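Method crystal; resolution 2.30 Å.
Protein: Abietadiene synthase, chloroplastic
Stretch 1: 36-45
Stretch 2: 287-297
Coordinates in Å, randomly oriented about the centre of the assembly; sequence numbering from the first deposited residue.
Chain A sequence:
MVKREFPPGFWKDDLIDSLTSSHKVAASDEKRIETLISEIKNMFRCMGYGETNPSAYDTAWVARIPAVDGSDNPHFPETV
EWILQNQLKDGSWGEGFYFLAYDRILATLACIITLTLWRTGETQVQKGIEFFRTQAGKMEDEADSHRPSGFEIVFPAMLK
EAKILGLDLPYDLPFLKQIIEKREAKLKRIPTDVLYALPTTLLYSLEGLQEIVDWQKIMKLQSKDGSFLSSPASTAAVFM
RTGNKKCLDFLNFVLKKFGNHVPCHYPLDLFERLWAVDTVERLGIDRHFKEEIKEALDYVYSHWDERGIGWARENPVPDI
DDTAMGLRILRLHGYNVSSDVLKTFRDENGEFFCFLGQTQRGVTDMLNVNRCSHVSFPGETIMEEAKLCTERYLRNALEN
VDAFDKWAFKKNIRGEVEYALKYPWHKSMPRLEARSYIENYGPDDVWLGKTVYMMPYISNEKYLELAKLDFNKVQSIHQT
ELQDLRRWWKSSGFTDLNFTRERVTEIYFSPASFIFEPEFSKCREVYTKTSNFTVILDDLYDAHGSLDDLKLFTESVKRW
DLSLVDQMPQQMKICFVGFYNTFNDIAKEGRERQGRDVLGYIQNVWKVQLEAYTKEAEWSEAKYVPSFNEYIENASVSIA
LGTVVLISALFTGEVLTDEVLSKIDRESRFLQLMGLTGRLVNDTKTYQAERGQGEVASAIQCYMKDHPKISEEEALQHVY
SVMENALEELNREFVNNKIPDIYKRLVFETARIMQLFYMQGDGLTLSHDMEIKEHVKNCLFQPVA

Stretch 1 36-45: LISEIKNMFR
Stretch 2, residues 287-297: RHFKEEIKEAL

Two helices of one chain pack side by side here, running nearly parallel, with 14° between their N-to-C directions and a closest axial approach of 9.7 Å. Stretch 1 is helical throughout, phi/psi near -65/-37. Stretch 2 opens with a 3-10 segment at Arg-287 and His-288, passes through Phe-289 at the N-cap position (phi/psi -137/39), and is helical from Lys-290 onward. The register sets the CA of Ile-37 7.0 Å from that of His-288, and the CA of Phe-44 6.1 Å from that of Glu-292. No direct hydrogen bond joins the stretches; apolar packing, with 514 Å² buried over both sides, dominates.

Leu-36 makes no contact. Ile-37 (chi1 m, chi2 t) starts sideways, but its end comes nearer: CD1 sits over one face of the His-288 ring, 3.8 Å from the centroid in a CH-pi contact, and 3.6 Å from ND1 of that ring. Its CG2 lies 3.7 Å from Phe-289 CE1, so one branched side chain serves two rings. Ile-37 O also meets the edge of the Phe-289 ring, 3.6 Å from CE1, while still accepting the backbone hydrogen bond from Lys-41 N at 3.0 Å.

Ser-38 and Glu-39 point away. Ile-40, buried and again m,t, points toward stretch 2 and lays CG2 over one face of Phe-289, 3.9 Å from the ring centroid. Phe-289 (chi1 -41°, chi2 -77°) suits this place because its flat ring offers a face to Ile-40 and an edge to Lys-41, whose CG lies 3.6 Å from its CD1.

Lys-41 extends along the border, chi1 m and the rest t. Its aliphatic stem packs while its amine remains near polar groups: CE is 3.4 Å from His-288 O, and NZ gives a weak 3.3 Å hydrogen bond to a water that donates to His-288 O at 2.9 Å. The charges of Lys-41 NZ and Glu-291 OE1, 4.6 Å apart, are near each other but beyond a salt bridge.

Asn-42 points away and Met-43 is out of reach. Phe-44 (chi1 -85°, chi2 84°) closes the contact pointing toward stretch 2. Its CB meets Glu-292 CB at 3.6 Å, and the edge of its ring reaches Ala-296, CD2 to CB 4.5 Å. Glu-292 (chi1 m, chi2 p) thus packs through its aliphatic base, whereas its OE1 lies 3.9 Å from Lys-41 CE. Ala-296 puts a single methyl beside the large ring. Exposed Arg-45's side chain comes no nearer than CG to Glu-292 CG, 5.0 Å.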

# COMPACT_ATOMS: atom_id res chain seq x y z
N LEU A 36 -10.45 21.06 2.36
CA LEU A 36 -10.08 19.87 1.62
C LEU A 36 -10.75 18.62 2.18
O LEU A 36 -11.22 17.77 1.43
CB LEU A 36 -8.56 19.71 1.64
CG LEU A 36 -7.84 20.69 0.72
CD1 LEU A 36 -6.35 20.75 1.04
CD2 LEU A 36 -8.05 20.26 -0.72
N ILE A 37 -10.81 18.53 3.51
CA ILE A 37 -11.41 17.38 4.16
C ILE A 37 -12.90 17.26 3.86
O ILE A 37 -13.40 16.16 3.63
CB ILE A 37 -11.20 17.43 5.69
CG1 ILE A 37 -9.71 17.29 6.02
CG2 ILE A 37 -11.95 16.30 6.37
CD1 ILE A 37 -9.40 17.29 7.50
N SER A 38 -13.62 18.38 3.87
CA SER A 38 -15.04 18.30 3.60
C SER A 38 -15.28 18.01 2.11
O SER A 38 -16.26 17.36 1.75
CB SER A 38 -15.75 19.60 4.02
OG SER A 38 -15.33 20.69 3.22
N GLU A 39 -14.36 18.46 1.27
CA GLU A 39 -14.48 18.24 -0.17
C GLU A 39 -14.20 16.79 -0.54
O GLU A 39 -14.83 16.23 -1.43
CB GLU A 39 -13.54 19.17 -0.93
CG GLU A 39 -14.00 20.62 -0.96
CD GLU A 39 -13.06 21.53 -1.72
OE1 GLU A 39 -13.43 22.70 -1.96
OE2 GLU A 39 -11.94 21.09 -2.07
N ILE A 40 -13.24 16.20 0.16
CA ILE A 40 -12.87 14.81 -0.08
C ILE A 40 -13.92 13.89 0.52
O ILE A 40 -14.18 12.80 0.00
CB ILE A 40 -11.47 14.51 0.52
CG1 ILE A 40 -10.41 15.23 -0.30
CG2 ILE A 40 -11.22 13.01 0.55
CD1 ILE A 40 -9.01 15.11 0.27
N LYS A 41 -14.55 14.33 1.61
CA LYS A 41 -15.60 13.52 2.21
C LYS A 41 -16.78 13.47 1.23
O LYS A 41 -17.46 12.46 1.12
CB LYS A 41 -16.07 14.11 3.54
CG LYS A 41 -15.17 13.80 4.73
CD LYS A 41 -15.82 14.26 6.02
CE LYS A 41 -15.02 13.85 7.23
NZ LYS A 41 -15.71 14.25 8.49
N ASN A 42 -17.00 14.57 0.52
CA ASN A 42 -18.09 14.61 -0.46
C ASN A 42 -17.75 13.66 -1.61
O ASN A 42 -18.64 12.98 -2.13
CB ASN A 42 -18.30 16.03 -0.99
CG ASN A 42 -19.56 16.15 -1.84
OD1 ASN A 42 -20.68 15.97 -1.35
ND2 ASN A 42 -19.38 16.44 -3.13
N MET A 43 -16.49 13.62 -2.01
CA MET A 43 -16.08 12.71 -3.08
C MET A 43 -16.48 11.29 -2.70
O MET A 43 -17.13 10.58 -3.48
CB MET A 43 -14.58 12.76 -3.31
CG MET A 43 -14.13 13.74 -4.39
SD MET A 43 -12.32 13.85 -4.49
CE MET A 43 -11.93 12.23 -4.97
N PHE A 44 -16.11 10.87 -1.49
CA PHE A 44 -16.46 9.52 -1.05
C PHE A 44 -17.97 9.28 -1.04
O PHE A 44 -18.43 8.20 -1.43
CB PHE A 44 -15.89 9.24 0.35
CG PHE A 44 -14.47 8.77 0.34
CD1 PHE A 44 -13.42 9.68 0.30
CD2 PHE A 44 -14.18 7.41 0.37
CE1 PHE A 44 -12.09 9.25 0.28
CE2 PHE A 44 -12.86 6.96 0.36
CZ PHE A 44 -11.81 7.88 0.31
N ARG A 45 -18.73 10.27 -0.60
CA ARG A 45 -20.19 10.14 -0.55
C ARG A 45 -20.81 10.10 -1.94
O ARG A 45 -21.90 9.57 -2.12
CB ARG A 45 -20.80 11.29 0.26
CG ARG A 45 -20.34 11.32 1.71
CD ARG A 45 -21.14 12.33 2.51
NE ARG A 45 -22.57 12.01 2.49
CZ ARG A 45 -23.52 12.72 3.10
NH1 ARG A 45 -23.20 13.80 3.79
NH2 ARG A 45 -24.78 12.33 3.01
N ARG A 287 -6.94 9.12 8.55
CA ARG A 287 -7.60 9.29 9.84
C ARG A 287 -8.77 10.27 9.76
O ARG A 287 -9.69 10.22 10.57
CB ARG A 287 -6.62 9.77 10.92
CG ARG A 287 -6.16 11.22 10.80
CD ARG A 287 -5.18 11.58 11.92
NE ARG A 287 -4.81 13.00 11.94
CZ ARG A 287 -3.98 13.57 11.07
NH1 ARG A 287 -3.42 12.85 10.10
NH2 ARG A 287 -3.69 14.86 11.18
N HIS A 288 -8.73 11.14 8.76
CA HIS A 288 -9.77 12.14 8.57
C HIS A 288 -11.03 11.62 7.89
O HIS A 288 -12.02 12.35 7.77
CB HIS A 288 -9.22 13.30 7.73
CG HIS A 288 -8.02 13.97 8.33
ND1 HIS A 288 -8.05 14.61 9.55
CD2 HIS A 288 -6.77 14.13 7.85
CE1 HIS A 288 -6.86 15.12 9.80
NE2 HIS A 288 -6.06 14.85 8.79
N PHE A 289 -11.03 10.36 7.45
CA PHE A 289 -12.19 9.82 6.74
C PHE A 289 -12.58 8.41 7.15
O PHE A 289 -12.96 7.60 6.31
CB PHE A 289 -11.89 9.81 5.24
CG PHE A 289 -11.19 11.03 4.76
CD1 PHE A 289 -11.90 12.22 4.56
CD2 PHE A 289 -9.82 11.01 4.52
CE1 PHE A 289 -11.24 13.38 4.14
CE2 PHE A 289 -9.16 12.16 4.10
CZ PHE A 289 -9.87 13.35 3.91
N LYS A 290 -12.49 8.11 8.43
CA LYS A 290 -12.82 6.77 8.89
C LYS A 290 -14.22 6.30 8.52
O LYS A 290 -14.40 5.14 8.12
CB LYS A 290 -12.57 6.66 10.40
CG LYS A 290 -11.09 6.80 10.74
CD LYS A 290 -10.74 6.27 12.13
CE LYS A 290 -11.32 7.14 13.24
NZ LYS A 290 -10.75 8.51 13.27
N GLU A 291 -15.21 7.18 8.63
CA GLU A 291 -16.59 6.83 8.31
C GLU A 291 -16.80 6.59 6.82
O GLU A 291 -17.59 5.73 6.43
CB GLU A 291 -17.55 7.95 8.75
CG GLU A 291 -17.60 8.21 10.24
CD GLU A 291 -18.36 9.49 10.57
OE1 GLU A 291 -17.82 10.59 10.28
OE2 GLU A 291 -19.49 9.41 11.09
N GLU A 292 -16.08 7.34 5.99
CA GLU A 292 -16.19 7.21 4.54
C GLU A 292 -15.52 5.94 4.07
O GLU A 292 -16.06 5.23 3.21
CB GLU A 292 -15.53 8.41 3.85
CG GLU A 292 -16.22 9.74 4.04
CD GLU A 292 -16.32 10.15 5.50
OE1 GLU A 292 -15.29 10.14 6.20
OE2 GLU A 292 -17.45 10.50 5.93
N ILE A 293 -14.34 5.66 4.61
CA ILE A 293 -13.58 4.47 4.25
C ILE A 293 -14.39 3.25 4.67
O ILE A 293 -14.36 2.21 4.01
CB ILE A 293 -12.21 4.48 4.96
CG1 ILE A 293 -11.36 5.62 4.40
CG2 ILE A 293 -11.50 3.13 4.80
CD1 ILE A 293 -10.00 5.79 5.08
N LYS A 294 -15.13 3.39 5.77
CA LYS A 294 -15.96 2.30 6.29
C LYS A 294 -17.08 2.01 5.30
O LYS A 294 -17.32 0.86 4.93
CB LYS A 294 -16.53 2.71 7.65
CG LYS A 294 -16.83 1.57 8.60
CD LYS A 294 -18.18 0.93 8.34
CE LYS A 294 -18.48 -0.13 9.39
NZ LYS A 294 -19.81 -0.76 9.19
N GLU A 295 -17.76 3.07 4.87
CA GLU A 295 -18.87 2.93 3.94
C GLU A 295 -18.42 2.34 2.59
O GLU A 295 -19.13 1.55 1.98
CB GLU A 295 -19.54 4.29 3.72
CG GLU A 295 -21.03 4.23 3.39
CD GLU A 295 -21.67 5.61 3.31
OE1 GLU A 295 -21.41 6.35 2.33
OE2 GLU A 295 -22.45 5.96 4.23
N ALA A 296 -17.24 2.73 2.14
CA ALA A 296 -16.70 2.26 0.87
C ALA A 296 -16.28 0.79 0.93
O ALA A 296 -16.52 0.04 -0.01
CB ALA A 296 -15.53 3.13 0.46
N LEU A 297 -15.63 0.40 2.02
CA LEU A 297 -15.18 -0.98 2.18
C LEU A 297 -16.33 -1.96 2.42
O LEU A 297 -16.25 -3.12 1.99
CB LEU A 297 -14.14 -1.09 3.31
CG LEU A 297 -12.81 -0.36 3.04
CD1 LEU A 297 -11.90 -0.55 4.24
CD2 LEU A 297 -12.14 -0.92 1.78
O HOH W 1 -12.83 13.96 10.02